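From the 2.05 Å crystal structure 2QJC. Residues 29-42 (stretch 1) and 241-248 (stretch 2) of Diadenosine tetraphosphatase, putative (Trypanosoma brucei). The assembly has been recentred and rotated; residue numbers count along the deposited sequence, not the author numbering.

Stretch 1 (29-42) GCRAQLEDLLRAVS
Stretch 2 (241-248) IISVPGWN

Stretch 1 carries a helix that packs against the strand of residues 241-245 and the loop that follows it, more than 200 residues away in the same chain. The helix starts at Arg-31, with phi/psi near -63/-41 as far as Arg-39, then -67/-17 at Ala-40 and -115/-1 at Val-41. Gly-29 (61/13), whose positive phi favours glycine, and the N-cap residue Cys-30 (-90/70) precede it, and Ser-42 (62/51) follows in a Schellman motif. The strand is extended, from -96/122 at Ile-241 to -137/164 at Val-244; Pro-245 follows at -57/141, Gly-246 at -82/-178 and Trp-247 at -71/127. Helix and strand axes approach to 7.9 Å with their N-to-C directions 137° apart. The register therefore descends: CA of Gln-33 lies 6.3 Å from CA of Gly-246, CA of Leu-37 5.9 Å from CA of Val-244, and CA of Val-41 7.0 Å from CA of Ile-242.

No hydrogen bond or salt bridge crosses the interface; the contact is made by van der Waals packing, with 448 Å² buried, both sides summed. Val-244 (chi1 m), buried and the residue most covered (78 Å²), is central, its CA-to-CB bond directed toward the helix. Its CG1 meets Ala-40 CB at 3.4 Å and Leu-37 CA at 3.9 Å, while its CG2 lies 4.1 Å from Leu-37 CB. Ala-40, whose side chain is a single methyl, meets Val-244 at this short distance. Ile-242 (m, t) also points toward the helix, in keeping with the alternation of a strand, whereas Ser-243 between them points away. Ile-242 CG2 sits 3.9 Å from Val-41 CG1 (Val-41 chi1 m) and 4.2 Å from Ala-40 CB. Leu-37 (t, p), also buried, leaves the helix sideways, but its end comes nearer the strand, bringing CD1 to 3.6 Å from Ile-242 O.

Toward the N-terminal end of the helix, Gln-33 (m, p, chi3 49°) points toward stretch 2, with CG 3.7 Å from both Pro-245 O and Trp-247 N. Gly-246, without a side chain, passes with its C 3.9 Å from Gln-33 CG.

Trp-247 (chi1 t, chi2 42°) starts sideways and its end leads away. Cys-30 (chi1 m) places SG 3.7 Å from Trp-247 CB; the same SG is 5.0 Å from the centroid of the five-membered ring, an oblique sulfur-aromatic contact.

Two salt bridges lie within the helix: Arg-31 (t, chi2 -146°, p) NE to Glu-35 (m, t) OE2 at 2.7 Å, also a hydrogen bond (159°), and Arg-39 (m, t, m) NH2 to Asp-36 (m) OD1 at 2.5 Å.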

# COMPACT_ATOMS: atom_id res chain seq x y z
N GLY A 29 9.45 2.60 -6.94
CA GLY A 29 10.74 2.33 -7.56
C GLY A 29 12.01 2.52 -6.75
O GLY A 29 13.09 2.53 -7.33
N CYS A 30 11.90 2.69 -5.43
CA CYS A 30 13.09 2.86 -4.60
C CYS A 30 13.61 1.50 -4.11
O CYS A 30 13.52 1.18 -2.92
CB CYS A 30 12.79 3.76 -3.40
SG CYS A 30 12.40 5.48 -3.84
N ARG A 31 14.15 0.72 -5.04
CA ARG A 31 14.67 -0.62 -4.76
C ARG A 31 15.76 -0.66 -3.70
O ARG A 31 15.73 -1.50 -2.79
CB ARG A 31 15.20 -1.27 -6.04
CG ARG A 31 15.33 -2.79 -5.94
CD ARG A 31 16.50 -3.31 -6.75
NE ARG A 31 17.78 -2.82 -6.23
CZ ARG A 31 18.54 -1.91 -6.84
NH1 ARG A 31 18.16 -1.39 -8.00
NH2 ARG A 31 19.68 -1.52 -6.29
N ALA A 32 16.75 0.22 -3.82
CA ALA A 32 17.84 0.25 -2.85
C ALA A 32 17.27 0.38 -1.45
O ALA A 32 17.69 -0.32 -0.52
CB ALA A 32 18.78 1.42 -3.15
N GLN A 33 16.30 1.29 -1.30
CA GLN A 33 15.65 1.55 -0.02
C GLN A 33 14.89 0.32 0.50
O GLN A 33 14.87 0.07 1.70
CB GLN A 33 14.68 2.73 -0.16
CG GLN A 33 15.33 4.11 -0.21
CD GLN A 33 16.32 4.27 -1.35
OE1 GLN A 33 16.02 3.96 -2.51
NE2 GLN A 33 17.51 4.77 -1.03
N LEU A 34 14.26 -0.42 -0.40
CA LEU A 34 13.52 -1.62 -0.01
C LEU A 34 14.52 -2.65 0.54
O LEU A 34 14.26 -3.30 1.55
CB LEU A 34 12.75 -2.18 -1.20
CG LEU A 34 11.99 -3.51 -1.02
CD1 LEU A 34 11.02 -3.42 0.16
CD2 LEU A 34 11.23 -3.84 -2.30
N GLU A 35 15.65 -2.81 -0.14
CA GLU A 35 16.67 -3.76 0.30
C GLU A 35 17.15 -3.40 1.70
O GLU A 35 17.32 -4.27 2.55
CB GLU A 35 17.87 -3.73 -0.65
CG GLU A 35 17.53 -4.12 -2.07
CD GLU A 35 18.66 -3.82 -3.04
OE1 GLU A 35 19.58 -3.06 -2.67
OE2 GLU A 35 18.60 -4.33 -4.18
N ASP A 36 17.36 -2.11 1.94
CA ASP A 36 17.82 -1.66 3.25
C ASP A 36 16.76 -1.96 4.30
O ASP A 36 17.09 -2.36 5.42
CB ASP A 36 18.09 -0.15 3.25
CG ASP A 36 18.93 0.28 2.06
OD1 ASP A 36 19.89 -0.43 1.70
OD2 ASP A 36 18.64 1.36 1.50
N LEU A 37 15.49 -1.78 3.95
CA LEU A 37 14.41 -2.04 4.89
C LEU A 37 14.35 -3.53 5.24
O LEU A 37 14.12 -3.90 6.39
CB LEU A 37 13.07 -1.58 4.32
CG LEU A 37 11.86 -1.79 5.24
CD1 LEU A 37 12.10 -1.12 6.58
CD2 LEU A 37 10.60 -1.23 4.59
N LEU A 38 14.55 -4.39 4.24
CA LEU A 38 14.51 -5.83 4.47
C LEU A 38 15.62 -6.25 5.44
O LEU A 38 15.40 -7.10 6.31
CB LEU A 38 14.61 -6.58 3.15
CG LEU A 38 13.39 -6.39 2.24
CD1 LEU A 38 13.59 -7.14 0.94
CD2 LEU A 38 12.12 -6.87 2.94
N ARG A 39 16.80 -5.65 5.28
CA ARG A 39 17.91 -5.94 6.18
C ARG A 39 17.57 -5.35 7.54
O ARG A 39 17.91 -5.91 8.58
CB ARG A 39 19.22 -5.31 5.68
CG ARG A 39 19.88 -6.05 4.53
CD ARG A 39 21.28 -5.51 4.27
NE ARG A 39 21.27 -4.17 3.70
CZ ARG A 39 21.02 -3.90 2.43
NH1 ARG A 39 20.77 -4.88 1.57
NH2 ARG A 39 21.02 -2.65 2.00
N ALA A 40 16.87 -4.21 7.53
CA ALA A 40 16.49 -3.53 8.76
C ALA A 40 15.47 -4.29 9.61
O ALA A 40 15.29 -3.97 10.79
CB ALA A 40 15.96 -2.13 8.43
N VAL A 41 14.79 -5.27 9.03
CA VAL A 41 13.82 -6.05 9.80
C VAL A 41 14.27 -7.50 9.92
O VAL A 41 13.59 -8.32 10.54
CB VAL A 41 12.40 -6.03 9.15
CG1 VAL A 41 11.96 -4.60 8.89
CG2 VAL A 41 12.40 -6.86 7.87
N SER A 42 15.42 -7.81 9.32
CA SER A 42 15.97 -9.16 9.34
C SER A 42 15.01 -10.13 8.66
O SER A 42 14.65 -11.17 9.22
CB SER A 42 16.22 -9.61 10.78
OG SER A 42 17.11 -8.72 11.44
N ILE A 241 6.64 -0.19 14.16
CA ILE A 241 7.10 0.46 12.94
C ILE A 241 8.63 0.53 12.86
O ILE A 241 9.29 1.07 13.75
CB ILE A 241 6.53 1.91 12.84
CG1 ILE A 241 5.02 1.90 13.07
CG2 ILE A 241 6.85 2.50 11.48
CD1 ILE A 241 4.25 1.07 12.07
N ILE A 242 9.18 -0.04 11.79
CA ILE A 242 10.61 -0.02 11.54
C ILE A 242 10.82 0.70 10.21
O ILE A 242 10.18 0.36 9.21
CB ILE A 242 11.20 -1.43 11.42
CG1 ILE A 242 11.16 -2.14 12.78
CG2 ILE A 242 12.63 -1.37 10.89
CD1 ILE A 242 11.68 -3.56 12.74
N SER A 243 11.72 1.68 10.18
CA SER A 243 11.98 2.43 8.96
C SER A 243 13.46 2.67 8.72
O SER A 243 14.29 2.50 9.61
CB SER A 243 11.26 3.78 9.01
OG SER A 243 11.81 4.60 10.02
N VAL A 244 13.76 3.08 7.49
CA VAL A 244 15.12 3.39 7.07
C VAL A 244 15.05 4.68 6.26
O VAL A 244 13.97 5.10 5.83
CB VAL A 244 15.72 2.28 6.17
CG1 VAL A 244 15.84 0.98 6.95
CG2 VAL A 244 14.86 2.09 4.94
N PRO A 245 16.20 5.33 6.04
CA PRO A 245 16.26 6.58 5.27
C PRO A 245 15.69 6.42 3.85
O PRO A 245 15.91 5.40 3.21
CB PRO A 245 17.76 6.89 5.25
CG PRO A 245 18.21 6.38 6.59
CD PRO A 245 17.51 5.04 6.67
N GLY A 246 14.98 7.44 3.39
CA GLY A 246 14.41 7.39 2.05
C GLY A 246 15.41 7.78 0.98
O GLY A 246 16.57 8.06 1.29
N TRP A 247 14.97 7.80 -0.28
CA TRP A 247 15.82 8.14 -1.42
C TRP A 247 16.18 9.63 -1.44
O TRP A 247 15.30 10.49 -1.37
CB TRP A 247 15.09 7.76 -2.72
CG TRP A 247 15.86 8.03 -3.98
CD1 TRP A 247 17.19 7.80 -4.19
CD2 TRP A 247 15.33 8.52 -5.22
NE1 TRP A 247 17.52 8.11 -5.49
CE2 TRP A 247 16.40 8.54 -6.15
CE3 TRP A 247 14.05 8.92 -5.64
CZ2 TRP A 247 16.23 8.96 -7.48
CZ3 TRP A 247 13.89 9.34 -6.96
CH2 TRP A 247 14.97 9.36 -7.86
N ASN A 248 17.47 9.94 -1.53
CA ASN A 248 17.92 11.33 -1.53
C ASN A 248 17.78 12.03 -2.88
O ASN A 248 18.08 13.22 -3.00
CB ASN A 248 19.37 11.45 -1.05
CG ASN A 248 20.35 10.75 -1.98
OD1 ASN A 248 20.18 10.72 -3.20
ND2 ASN A 248 21.41 10.19 -1.40